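Local coordinates for glutaredoxin family protein (Xanthomonas campestris, PDB 1TTZ), which is of unknown function but belongs to the glutaredoxin family and probably takes part in thiol-disulfide redox chemistry, at residues Q7-H12 with S31-D36; L3-R8 with Q16-L21. All coordinates share one frame; numbering follows the deposited sequence.

Contact 1 (Q7-H12 with S31-D36)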
ATOM      1  N   GLN A   7      -2.796   1.374   5.603  1.00 10.05           N
ATOM      2  CA  GLN A   7      -1.903   0.892   6.642  1.00 12.73           C
ATOM      3  C   GLN A   7      -2.513   1.103   8.016  1.00 13.78           C
ATOM      4  O   GLN A   7      -3.598   1.665   8.145  1.00 11.59           O
ATOM      5  CB  GLN A   7      -0.540   1.593   6.555  1.00 14.45           C
ATOM      6  CG  GLN A   7      -0.550   3.106   6.737  1.00 14.99           C
ATOM      7  CD  GLN A   7       0.850   3.709   6.678  1.00 12.58           C
ATOM      8  OE1 GLN A   7       1.749   3.296   7.410  1.00  8.35           O
ATOM      9  NE2 GLN A   7       1.036   4.694   5.804  1.00 13.00           N
ATOM     10  N   ARG A   8      -1.828   0.617   9.042  1.00 15.97           N
ATOM     11  CA  ARG A   8      -2.302   0.785  10.406  1.00 19.17           C
ATOM     12  C   ARG A   8      -1.157   1.410  11.182  1.00 20.00           C
ATOM     13  O   ARG A   8       0.003   1.299  10.776  1.00 19.24           O
ATOM     14  CB  ARG A   8      -2.687  -0.566  11.032  1.00 19.54           C
ATOM     15  CG  ARG A   8      -1.505  -1.496  11.253  1.00 20.82           C
ATOM     16  CD  ARG A   8      -1.793  -2.613  12.253  1.00 23.87           C
ATOM     17  NE  ARG A   8      -2.725  -3.622  11.757  1.00 24.46           N
ATOM     18  CZ  ARG A   8      -4.045  -3.559  11.887  1.00 26.99           C
ATOM     19  NH1 ARG A   8      -4.605  -2.523  12.504  1.00 26.50           N
ATOM     20  NH2 ARG A   8      -4.807  -4.538  11.408  1.00 26.07           N
ATOM     21  N   ASP A   9      -1.476   2.072  12.288  1.00 23.14           N
ATOM     22  CA  ASP A   9      -0.448   2.704  13.110  1.00 25.86           C
ATOM     23  C   ASP A   9       0.397   1.667  13.840  1.00 24.60           C
ATOM     24  O   ASP A   9      -0.075   0.573  14.150  1.00 24.61           O
ATOM     25  CB  ASP A   9      -1.081   3.652  14.131  1.00 29.26           C
ATOM     26  CG  ASP A   9      -1.571   4.940  13.503  1.00 33.78           C
ATOM     27  OD1 ASP A   9      -0.739   5.658  12.909  1.00 36.06           O
ATOM     28  OD2 ASP A   9      -2.784   5.235  13.602  1.00 36.89           O
ATOM     29  N   ASP A  10       1.646   2.026  14.114  1.00 24.17           N
ATOM     30  CA  ASP A  10       2.577   1.148  14.808  1.00 23.34           C
ATOM     31  C   ASP A  10       2.694  -0.214  14.118  1.00 21.89           C
ATOM     32  O   ASP A  10       2.233  -1.231  14.642  1.00 20.93           O
ATOM     33  CB  ASP A  10       2.140   0.971  16.271  1.00 25.46           C
ATOM     34  CG  ASP A  10       3.196   0.276  17.116  1.00 28.67           C
ATOM     35  OD1 ASP A  10       4.364   0.726  17.083  1.00 30.84           O
ATOM     36  OD2 ASP A  10       2.863  -0.709  17.812  1.00 29.43           O
ATOM     37  N   CYS A  11       3.303  -0.219  12.934  1.00 19.22           N
ATOM     38  CA  CYS A  11       3.504  -1.448  12.174  1.00 17.16           C
ATOM     39  C   CYS A  11       4.764  -1.342  11.325  1.00 16.56           C
ATOM     40  O   CYS A  11       4.852  -0.505  10.426  1.00 17.38           O
ATOM     41  CB  CYS A  11       2.304  -1.734  11.270  1.00 16.07           C
ATOM     42  SG  CYS A  11       2.501  -3.217  10.250  1.00 15.07           S
ATOM     43  N   HIS A  12       5.737  -2.195  11.620  1.00 14.09           N
ATOM     44  CA  HIS A  12       6.996  -2.214  10.891  1.00 12.71           C
ATOM     45  C   HIS A  12       6.794  -2.537   9.406  1.00 11.04           C
ATOM     46  O   HIS A  12       7.497  -2.002   8.550  1.00 11.65           O
ATOM     47  CB  HIS A  12       7.940  -3.240  11.519  1.00 12.32           C
ATOM     48  CG  HIS A  12       9.222  -3.422  10.768  1.00 12.88           C
ATOM     49  ND1 HIS A  12      10.173  -2.431  10.665  1.00 12.75           N
ATOM     50  CD2 HIS A  12       9.700  -4.478  10.069  1.00 12.78           C
ATOM     51  CE1 HIS A  12      11.184  -2.869   9.934  1.00 11.82           C
ATOM     52  NE2 HIS A  12      10.921  -4.107   9.560  1.00 12.83           N
ATOM     53  N   SER A  31      -1.824   8.089   2.485  1.00  7.44           N
ATOM     54  CA  SER A  31      -2.099   7.039   3.448  1.00  7.81           C
ATOM     55  C   SER A  31      -3.502   7.127   4.027  1.00  7.79           C
ATOM     56  O   SER A  31      -4.018   8.210   4.279  1.00  8.92           O
ATOM     57  CB  SER A  31      -1.098   7.102   4.608  1.00  5.67           C
ATOM     58  OG  SER A  31       0.181   6.648   4.215  1.00  7.85           O
ATOM     59  N   VAL A  32      -4.112   5.966   4.219  1.00  8.12           N
ATOM     60  CA  VAL A  32      -5.424   5.867   4.829  1.00  7.58           C
ATOM     61  C   VAL A  32      -5.222   4.846   5.937  1.00  8.39           C
ATOM     62  O   VAL A  32      -4.913   3.689   5.668  1.00  8.99           O
ATOM     63  CB  VAL A  32      -6.497   5.356   3.842  1.00  5.87           C
ATOM     64  CG1 VAL A  32      -7.810   5.105   4.584  1.00  8.20           C
ATOM     65  CG2 VAL A  32      -6.727   6.371   2.751  1.00  4.88           C
ATOM     66  N   PHE A  33      -5.352   5.290   7.181  1.00 10.11           N
ATOM     67  CA  PHE A  33      -5.186   4.419   8.338  1.00 12.79           C
ATOM     68  C   PHE A  33      -6.499   3.748   8.699  1.00 13.13           C
ATOM     69  O   PHE A  33      -7.495   4.416   8.955  1.00 15.41           O
ATOM     70  CB  PHE A  33      -4.647   5.235   9.503  1.00 13.16           C
ATOM     71  CG  PHE A  33      -3.247   5.699   9.289  1.00 14.19           C
ATOM     72  CD1 PHE A  33      -2.177   4.868   9.603  1.00 14.76           C
ATOM     73  CD2 PHE A  33      -2.991   6.946   8.712  1.00 15.97           C
ATOM     74  CE1 PHE A  33      -0.860   5.266   9.347  1.00 15.76           C
ATOM     75  CE2 PHE A  33      -1.675   7.355   8.450  1.00 17.92           C
ATOM     76  CZ  PHE A  33      -0.610   6.508   8.769  1.00 18.13           C
ATOM     77  N   ILE A  34      -6.479   2.421   8.732  1.00 13.20           N
ATOM     78  CA  ILE A  34      -7.665   1.615   9.005  1.00 13.76           C
ATOM     79  C   ILE A  34      -8.050   1.494  10.473  1.00 16.09           C
ATOM     80  O   ILE A  34      -9.169   1.105  10.794  1.00 16.92           O
ATOM     81  CB  ILE A  34      -7.467   0.183   8.458  1.00 11.95           C
ATOM     82  CG1 ILE A  34      -6.361  -0.517   9.251  1.00 10.71           C
ATOM     83  CG2 ILE A  34      -7.060   0.235   6.992  1.00 13.04           C
ATOM     84  CD1 ILE A  34      -6.209  -1.999   8.952  1.00  9.13           C
ATOM     85  N   ASP A  35      -7.113   1.816  11.354  1.00 19.83           N
ATOM     86  CA  ASP A  35      -7.317   1.712  12.792  1.00 24.32           C
ATOM     87  C   ASP A  35      -8.710   2.011  13.335  1.00 25.98           C
ATOM     88  O   ASP A  35      -9.315   1.165  13.990  1.00 27.66           O
ATOM     89  CB  ASP A  35      -6.278   2.577  13.502  1.00 24.91           C
ATOM     90  CG  ASP A  35      -4.865   2.098  13.244  1.00 28.15           C
ATOM     91  OD1 ASP A  35      -4.457   1.084  13.847  1.00 30.66           O
ATOM     92  OD2 ASP A  35      -4.166   2.724  12.421  1.00 28.25           O
ATOM     93  N   ASP A  36      -9.236   3.195  13.057  1.00 27.79           N
ATOM     94  CA  ASP A  36     -10.549   3.546  13.584  1.00 31.19           C
ATOM     95  C   ASP A  36     -11.698   3.462  12.588  1.00 31.47           C
ATOM     96  O   ASP A  36     -12.623   4.271  12.627  1.00 32.24           O
ATOM     97  CB  ASP A  36     -10.485   4.942  14.198  1.00 33.47           C
ATOM     98  CG  ASP A  36      -9.454   5.032  15.303  1.00 36.22           C
ATOM     99  OD1 ASP A  36      -9.614   4.317  16.318  1.00 37.59           O
ATOM    100  OD2 ASP A  36      -8.480   5.806  15.154  1.00 36.26           O
TER
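Q7 and F33 form the tight half of this contact, a parallel bridge between strand ends. Q7 N donates to V32 O (3.1 Å), Q7 O accepts from I34 N (3.0 Å), and the CA-H of F33 points at Q7 O. With chi1 at 61°, Q7 CG stands between its backbone N and carbonyl carbon. The chain then runs extended beside the F33 ring, Q7 CG 3.4 Å from F33 CE1 and the amide 26° from the ring plane. Q7 NE2 makes a short but bent, weak bond to S31 OG (2.7 Å).

Q7 is buried, but the F33 ring lies at the open margin, and toward D9 and D35 the contact is polar and more solvent-facing. D35 OD2 takes D9 N on its syn lone pair in a good bond (2.8 Å), yet sits 3.1 Å from D9 OD2, a like-charge approach. R8 NH1 reaches D35 OD1 only as a long ion pair (3.9 Å); the guanidinium is held more firmly by E41 and the G45 carbonyl, with I34 CD1 over one face. The contact lies where strands 3-7 and 29-33 end, the loop from Q7 leading into helix 12-23 and V32 and I34 packing on L40 of helix 38-44.

Contact 2 (L3-R8 with Q16-L21)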
ATOM      1  N   LEU A   3      -1.432   7.060  -5.499  1.00  8.50           N
ATOM      2  CA  LEU A   3      -1.761   5.747  -4.961  1.00  6.56           C
ATOM      3  C   LEU A   3      -2.389   5.917  -3.585  1.00  6.86           C
ATOM      4  O   LEU A   3      -2.307   6.989  -2.990  1.00  6.03           O
ATOM      5  CB  LEU A   3      -0.492   4.903  -4.829  1.00  5.79           C
ATOM      6  CG  LEU A   3       0.293   4.667  -6.121  1.00  6.71           C
ATOM      7  CD1 LEU A   3       1.606   3.974  -5.797  1.00  7.06           C
ATOM      8  CD2 LEU A   3      -0.539   3.826  -7.081  1.00  3.52           C
ATOM      9  N   THR A   4      -3.033   4.864  -3.093  1.00  6.53           N
ATOM     10  CA  THR A   4      -3.626   4.894  -1.767  1.00  4.82           C
ATOM     11  C   THR A   4      -2.932   3.782  -0.998  1.00  4.19           C
ATOM     12  O   THR A   4      -2.966   2.623  -1.410  1.00  3.77           O
ATOM     13  CB  THR A   4      -5.143   4.590  -1.788  1.00  5.38           C
ATOM     14  OG1 THR A   4      -5.808   5.493  -2.676  1.00  6.10           O
ATOM     15  CG2 THR A   4      -5.732   4.736  -0.395  1.00  7.92           C
ATOM     16  N   LEU A   5      -2.281   4.133   0.102  1.00  2.52           N
ATOM     17  CA  LEU A   5      -1.615   3.129   0.912  1.00  3.41           C
ATOM     18  C   LEU A   5      -2.422   2.872   2.173  1.00  4.80           C
ATOM     19  O   LEU A   5      -2.472   3.713   3.073  1.00  4.81           O
ATOM     20  CB  LEU A   5      -0.200   3.576   1.308  1.00  2.42           C
ATOM     21  CG  LEU A   5       0.492   2.602   2.282  1.00  1.38           C
ATOM     22  CD1 LEU A   5       0.855   1.315   1.541  1.00  1.00           C
ATOM     23  CD2 LEU A   5       1.748   3.231   2.884  1.00  1.00           C
ATOM     24  N   TYR A   6      -3.077   1.720   2.232  1.00  5.03           N
ATOM     25  CA  TYR A   6      -3.832   1.382   3.416  1.00  8.03           C
ATOM     26  C   TYR A   6      -2.838   0.795   4.413  1.00  9.24           C
ATOM     27  O   TYR A   6      -2.100  -0.142   4.097  1.00  8.31           O
ATOM     28  CB  TYR A   6      -4.938   0.368   3.095  1.00  6.05           C
ATOM     29  CG  TYR A   6      -6.040   0.949   2.247  1.00  6.40           C
ATOM     30  CD1 TYR A   6      -6.060   0.760   0.866  1.00  8.88           C
ATOM     31  CD2 TYR A   6      -7.046   1.723   2.821  1.00  5.85           C
ATOM     32  CE1 TYR A   6      -7.067   1.332   0.072  1.00  8.92           C
ATOM     33  CE2 TYR A   6      -8.055   2.296   2.039  1.00  7.23           C
ATOM     34  CZ  TYR A   6      -8.058   2.094   0.669  1.00  7.99           C
ATOM     35  OH  TYR A   6      -9.058   2.641  -0.101  1.00  9.56           O
ATOM     36  N   GLN A   7      -2.796   1.374   5.603  1.00 10.05           N
ATOM     37  CA  GLN A   7      -1.903   0.892   6.642  1.00 12.73           C
ATOM     38  C   GLN A   7      -2.513   1.103   8.016  1.00 13.78           C
ATOM     39  O   GLN A   7      -3.598   1.665   8.145  1.00 11.59           O
ATOM     40  CB  GLN A   7      -0.540   1.593   6.555  1.00 14.45           C
ATOM     41  CG  GLN A   7      -0.550   3.106   6.737  1.00 14.99           C
ATOM     42  CD  GLN A   7       0.850   3.709   6.678  1.00 12.58           C
ATOM     43  OE1 GLN A   7       1.749   3.296   7.410  1.00  8.35           O
ATOM     44  NE2 GLN A   7       1.036   4.694   5.804  1.00 13.00           N
ATOM     45  N   ARG A   8      -1.828   0.617   9.042  1.00 15.97           N
ATOM     46  CA  ARG A   8      -2.302   0.785  10.406  1.00 19.17           C
ATOM     47  C   ARG A   8      -1.157   1.410  11.182  1.00 20.00           C
ATOM     48  O   ARG A   8       0.003   1.299  10.776  1.00 19.24           O
ATOM     49  CB  ARG A   8      -2.687  -0.566  11.032  1.00 19.54           C
ATOM     50  CG  ARG A   8      -1.505  -1.496  11.253  1.00 20.82           C
ATOM     51  CD  ARG A   8      -1.793  -2.613  12.253  1.00 23.87           C
ATOM     52  NE  ARG A   8      -2.725  -3.622  11.757  1.00 24.46           N
ATOM     53  CZ  ARG A   8      -4.045  -3.559  11.887  1.00 26.99           C
ATOM     54  NH1 ARG A   8      -4.605  -2.523  12.504  1.00 26.50           N
ATOM     55  NH2 ARG A   8      -4.807  -4.538  11.408  1.00 26.07           N
ATOM     56  N   GLN A  16       7.813  -0.226   6.148  1.00  8.28           N
ATOM     57  CA  GLN A  16       8.607  -0.764   5.048  1.00  7.45           C
ATOM     58  C   GLN A  16       7.949  -0.484   3.701  1.00  8.07           C
ATOM     59  O   GLN A  16       8.635  -0.286   2.698  1.00  6.07           O
ATOM     60  CB  GLN A  16       8.802  -2.270   5.200  1.00  6.75           C
ATOM     61  CG  GLN A  16       9.642  -2.694   6.388  1.00  9.40           C
ATOM     62  CD  GLN A  16       9.813  -4.206   6.449  1.00 10.22           C
ATOM     63  OE1 GLN A  16      10.726  -4.767   5.842  1.00 13.87           O
ATOM     64  NE2 GLN A  16       8.917  -4.871   7.162  1.00 10.64           N
ATOM     65  N   ALA A  17       6.617  -0.482   3.674  1.00  7.35           N
ATOM     66  CA  ALA A  17       5.895  -0.203   2.435  1.00  5.91           C
ATOM     67  C   ALA A  17       6.205   1.241   2.052  1.00  6.59           C
ATOM     68  O   ALA A  17       6.420   1.557   0.886  1.00  6.98           O
ATOM     69  CB  ALA A  17       4.400  -0.383   2.638  1.00  4.62           C
ATOM     70  N   VAL A  18       6.233   2.116   3.047  1.00  6.50           N
ATOM     71  CA  VAL A  18       6.530   3.517   2.797  1.00  6.63           C
ATOM     72  C   VAL A  18       7.894   3.655   2.111  1.00  7.31           C
ATOM     73  O   VAL A  18       8.046   4.440   1.175  1.00  4.45           O
ATOM     74  CB  VAL A  18       6.528   4.321   4.116  1.00  7.24           C
ATOM     75  CG1 VAL A  18       6.954   5.766   3.855  1.00  5.71           C
ATOM     76  CG2 VAL A  18       5.133   4.286   4.736  1.00  5.68           C
ATOM     77  N   GLU A  19       8.881   2.885   2.569  1.00  8.13           N
ATOM     78  CA  GLU A  19      10.216   2.939   1.982  1.00  7.24           C
ATOM     79  C   GLU A  19      10.217   2.343   0.579  1.00  8.47           C
ATOM     80  O   GLU A  19      10.963   2.796  -0.293  1.00  6.94           O
ATOM     81  CB  GLU A  19      11.225   2.193   2.858  1.00  6.75           C
ATOM     82  CG  GLU A  19      11.266   2.677   4.298  1.00  9.25           C
ATOM     83  CD  GLU A  19      12.550   2.299   5.022  1.00 14.16           C
ATOM     84  OE1 GLU A  19      13.003   1.142   4.898  1.00 13.15           O
ATOM     85  OE2 GLU A  19      13.104   3.166   5.731  1.00 17.44           O
ATOM     86  N   ALA A  20       9.387   1.325   0.362  1.00  8.09           N
ATOM     87  CA  ALA A  20       9.300   0.692  -0.949  1.00  7.64           C
ATOM     88  C   ALA A  20       8.771   1.716  -1.954  1.00  7.83           C
ATOM     89  O   ALA A  20       9.199   1.744  -3.104  1.00  7.49           O
ATOM     90  CB  ALA A  20       8.375  -0.514  -0.889  1.00  7.28           C
ATOM     91  N   LEU A  21       7.829   2.549  -1.515  1.00  6.93           N
ATOM     92  CA  LEU A  21       7.269   3.578  -2.379  1.00  5.88           C
ATOM     93  C   LEU A  21       8.335   4.584  -2.781  1.00  5.41           C
ATOM     94  O   LEU A  21       8.333   5.082  -3.900  1.00  4.61           O
ATOM     95  CB  LEU A  21       6.115   4.292  -1.672  1.00  5.04           C
ATOM     96  CG  LEU A  21       4.852   3.425  -1.617  1.00  3.27           C
ATOM     97  CD1 LEU A  21       3.962   3.858  -0.471  1.00  3.35           C
ATOM     98  CD2 LEU A  21       4.131   3.515  -2.955  1.00  1.68           C
TER
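L5 of the strand and L21 and V18 of the helix carry this contact, the apolar seam between the first strand and first helix of a beta-alpha-beta unit (strand 3-7, helix 12-23, strand 29-33) in a thioredoxin-like fold. Helix segment 16-21 runs nearly antiparallel to the strand, at 162°, with the two axes 10.3 Å apart. The CB atoms of L3, L5 and Q7, every second strand residue, point to the helix side of the strand, L5 doing most of the packing and Q7 little, while T4 and Y6 take the other face of the sheet.

L5 meets all three helix residues nearest it. Its CG lies anti to the backbone N (chi1 174°), and the two methyls beyond it divide the work. CD1 of L5 rests on A17 CB at 4.1 Å, whereas its CD2 touches both V18 CG2 (4.0 Å) and L21 CD1 (4.1 Å). V18 comes in at about a right angle to the L5 side chain.

L21, one helical turn after A17, spans two strand residues by splitting its methyls. While CD1 faces L5, CD2 of L21 touches L3 CD1 at 3.8 Å, the closest approach of the contact. L51 of strand 50-52 touches L3, L5 and L21 alike, and L68 of helix 65-73 lies against L21, so the seam is part of the buried core.

Toward the strand's C-terminal end the packing turns from apolar to mixed: the V18 CG2 methyl that meets L5 is also 4.3 Å from the amide nitrogen NE2 of Q7.

Contacts 1 and 2 share Q7 and R8 and have centres about 10 Å apart. Strand 3-7 joins them: contact 2 packs one of its faces against helix 12-23, and contact 1 pairs its C-terminal end in parallel with strand 29-33. The pairing continues between them through a probable hydrogen bond from V32 N to L5 O (3.0 Å), and on the far face V32 CG2 packs on T4 CG2 at 3.7 Å. The loop of contact 1 leads into C11, the N-cap of helix 12-23 and, with C14, a probable thioredoxin-type CxxC site. The Q7 side chain touches that pair, so both contacts border the presumed redox centre.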